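Local coordinates for 4-diphosphocytidyl-2C-methyl-D-erythritol synthase (Neisseria gonorrhoeae, PDB 1VGW) that catalyses the transfer of a cytidylyl group from CTP to 2-C-methyl-D-erythritol 4-phosphate in the non-mevalonate route to isoprenoid precursors, at the interface of chains A and B. Sequence-based numbering; all coordinates share one arbitrary frame. Chains: chain A/B, 4-diphosphocytidyl-2C-methyl-D-erythritol synthase.

The interface of chains A and B. Residues chain A 209-211, 223, 227; chain B 219-220, 222-223.
Helix 218-228 of chain B packs against the loop 209-211 of chain A and against helix 218-227 of the same chain, near the C-terminus of both copies. The polar part of the contact lies at the start of the B helix. B:Gln219 sets off with CG beside its backbone N (chi1 -64°) and runs extended, a reach that suits a side chain bridging from a helix to a neighbouring loop. Its amide oxygen OE1 accepts a nearly straight hydrogen bond of 2.7 Å from the backbone N of A:Ala210; the donor N lies almost on the extension of the C=O axis. The small methyl of A:Ala210 probably eases the glutamine's approach to the main chain, with CB 3.4 Å from OE1.

The carboxylate of A:Asp209, its CG anti to the backbone N (chi1 -163°), is stacked on the B:Gln219 amide, the two planes 17° apart and CG 3.8 Å from CD of the glutamine. The aspartate is held from its own chain: OD2 receives the backbone N of A:Arg211 at 2.8 Å through its anti lone pair, while NH2 of the arginine guanidinium forms a salt bridge with OD1 at 3.1 Å, weak as a hydrogen bond. The backbone bond, helped by the guanidinium, probably limits the carboxylate's rotation, and the guanidinium may offset its charge beside the amide oxygen.

Further along the helices the contact turns apolar. B:Tyr222, with CG anti to its backbone N, presents ring atom CE1 to the branch methyl CD2 of A:Leu227, 3.4 Å away; the side chains cross obliquely, the methyl off the ring plane and outward of the CE1 rim. Beside them B:Ile223 and A:Ile223 approach loosely through their CG2 methyls at 4.2 Å, and B:Ile223 turns CD1 towards the loop, 4.3 Å from A:Arg211 N.

The contact, repeated by two-fold symmetry, probably helps hold a dimer together; in each chain it involves the loop after strand 204-207 and the last helix.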
loop_
_atom_site.group_PDB
_atom_site.type_symbol
_atom_site.label_atom_id
_atom_site.label_comp_id
_atom_site.label_asym_id
_atom_site.label_seq_id
_atom_site.Cartn_x
_atom_site.Cartn_y
_atom_site.Cartn_z
ATOM N N ASP A 209 8.450 1.502 -5.339
ATOM C CA ASP A 209 7.854 0.360 -6.066
ATOM C C ASP A 209 6.920 -0.400 -5.129
ATOM O O ASP A 209 7.199 -0.527 -3.937
ATOM C CB ASP A 209 8.980 -0.587 -6.532
ATOM C CG ASP A 209 8.583 -1.562 -7.599
ATOM O OD1 ASP A 209 8.837 -1.285 -8.802
ATOM O OD2 ASP A 209 7.992 -2.627 -7.290
ATOM N N ALA A 210 5.846 -0.937 -5.667
ATOM C CA ALA A 210 4.889 -1.742 -4.912
ATOM C C ALA A 210 5.557 -2.995 -4.356
ATOM O O ALA A 210 5.295 -3.440 -3.228
ATOM C CB ALA A 210 3.698 -2.094 -5.781
ATOM N N ARG A 211 6.515 -3.552 -5.117
ATOM C CA ARG A 211 7.281 -4.698 -4.633
ATOM C C ARG A 211 8.169 -4.330 -3.444
ATOM O O ARG A 211 8.631 -5.251 -2.768
ATOM C CB ARG A 211 8.246 -5.251 -5.700
ATOM C CG ARG A 211 7.612 -6.048 -6.818
ATOM C CD ARG A 211 7.961 -5.401 -8.167
ATOM N NE ARG A 211 9.199 -5.844 -8.700
ATOM C CZ ARG A 211 10.009 -5.207 -9.525
ATOM N NH1 ARG A 211 11.149 -5.820 -9.897
ATOM N NH2 ARG A 211 9.763 -3.990 -9.980
ATOM N N ILE A 223 3.245 -12.313 0.584
ATOM C CA ILE A 223 3.629 -11.604 -0.623
ATOM C C ILE A 223 5.137 -11.572 -0.814
ATOM O O ILE A 223 5.606 -11.770 -1.940
ATOM C CB ILE A 223 3.040 -10.192 -0.718
ATOM C CG1 ILE A 223 1.516 -10.254 -0.646
ATOM C CG2 ILE A 223 3.525 -9.512 -1.997
ATOM C CD1 ILE A 223 0.782 -9.120 -1.316
ATOM N N LEU A 227 7.406 -13.258 -3.819
ATOM C CA LEU A 227 8.195 -12.381 -4.675
ATOM C C LEU A 227 9.643 -12.877 -4.741
ATOM O O LEU A 227 10.320 -12.688 -5.757
ATOM C CB LEU A 227 8.165 -10.942 -4.190
ATOM C CG LEU A 227 7.088 -9.998 -4.708
ATOM C CD1 LEU A 227 7.278 -8.606 -4.121
ATOM C CD2 LEU A 227 7.101 -9.914 -6.231
ATOM N N GLN B 219 3.357 -3.213 -12.141
ATOM C CA GLN B 219 3.846 -3.704 -10.851
ATOM C C GLN B 219 2.777 -4.574 -10.181
ATOM O O GLN B 219 3.038 -5.656 -9.657
ATOM C CB GLN B 219 4.204 -2.548 -9.926
ATOM C CG GLN B 219 5.347 -1.647 -10.354
ATOM C CD GLN B 219 5.473 -0.415 -9.471
ATOM O OE1 GLN B 219 5.323 -0.471 -8.251
ATOM N NE2 GLN B 219 5.766 0.727 -10.090
ATOM N N ASP B 220 1.548 -4.066 -10.199
ATOM C CA ASP B 220 0.379 -4.703 -9.646
ATOM C C ASP B 220 0.050 -6.031 -10.331
ATOM O O ASP B 220 -0.304 -6.998 -9.648
ATOM C CB ASP B 220 -0.843 -3.781 -9.792
ATOM C CG ASP B 220 -0.638 -2.394 -9.249
ATOM O OD1 ASP B 220 -1.238 -1.441 -9.807
ATOM O OD2 ASP B 220 0.107 -2.226 -8.269
ATOM N N TYR B 222 2.036 -8.088 -11.933
ATOM C CA TYR B 222 3.000 -9.118 -11.577
ATOM C C TYR B 222 2.607 -9.724 -10.239
ATOM O O TYR B 222 2.558 -10.949 -10.077
ATOM C CB TYR B 222 4.418 -8.558 -11.548
ATOM C CG TYR B 222 5.452 -9.527 -11.013
ATOM C CD1 TYR B 222 6.408 -9.117 -10.100
ATOM C CD2 TYR B 222 5.464 -10.854 -11.426
ATOM C CE1 TYR B 222 7.363 -10.000 -9.623
ATOM C CE2 TYR B 222 6.399 -11.750 -10.952
ATOM C CZ TYR B 222 7.350 -11.310 -10.048
ATOM O OH TYR B 222 8.281 -12.211 -9.572
ATOM N N ILE B 223 2.263 -8.848 -9.293
ATOM C CA ILE B 223 1.849 -9.314 -7.963
ATOM C C ILE B 223 0.518 -10.040 -8.012
ATOM O O ILE B 223 0.300 -11.060 -7.330
ATOM C CB ILE B 223 1.799 -8.141 -6.958
ATOM C CG1 ILE B 223 3.165 -7.423 -6.920
ATOM C CG2 ILE B 223 1.465 -8.668 -5.566
ATOM C CD1 ILE B 223 3.279 -6.350 -5.865
#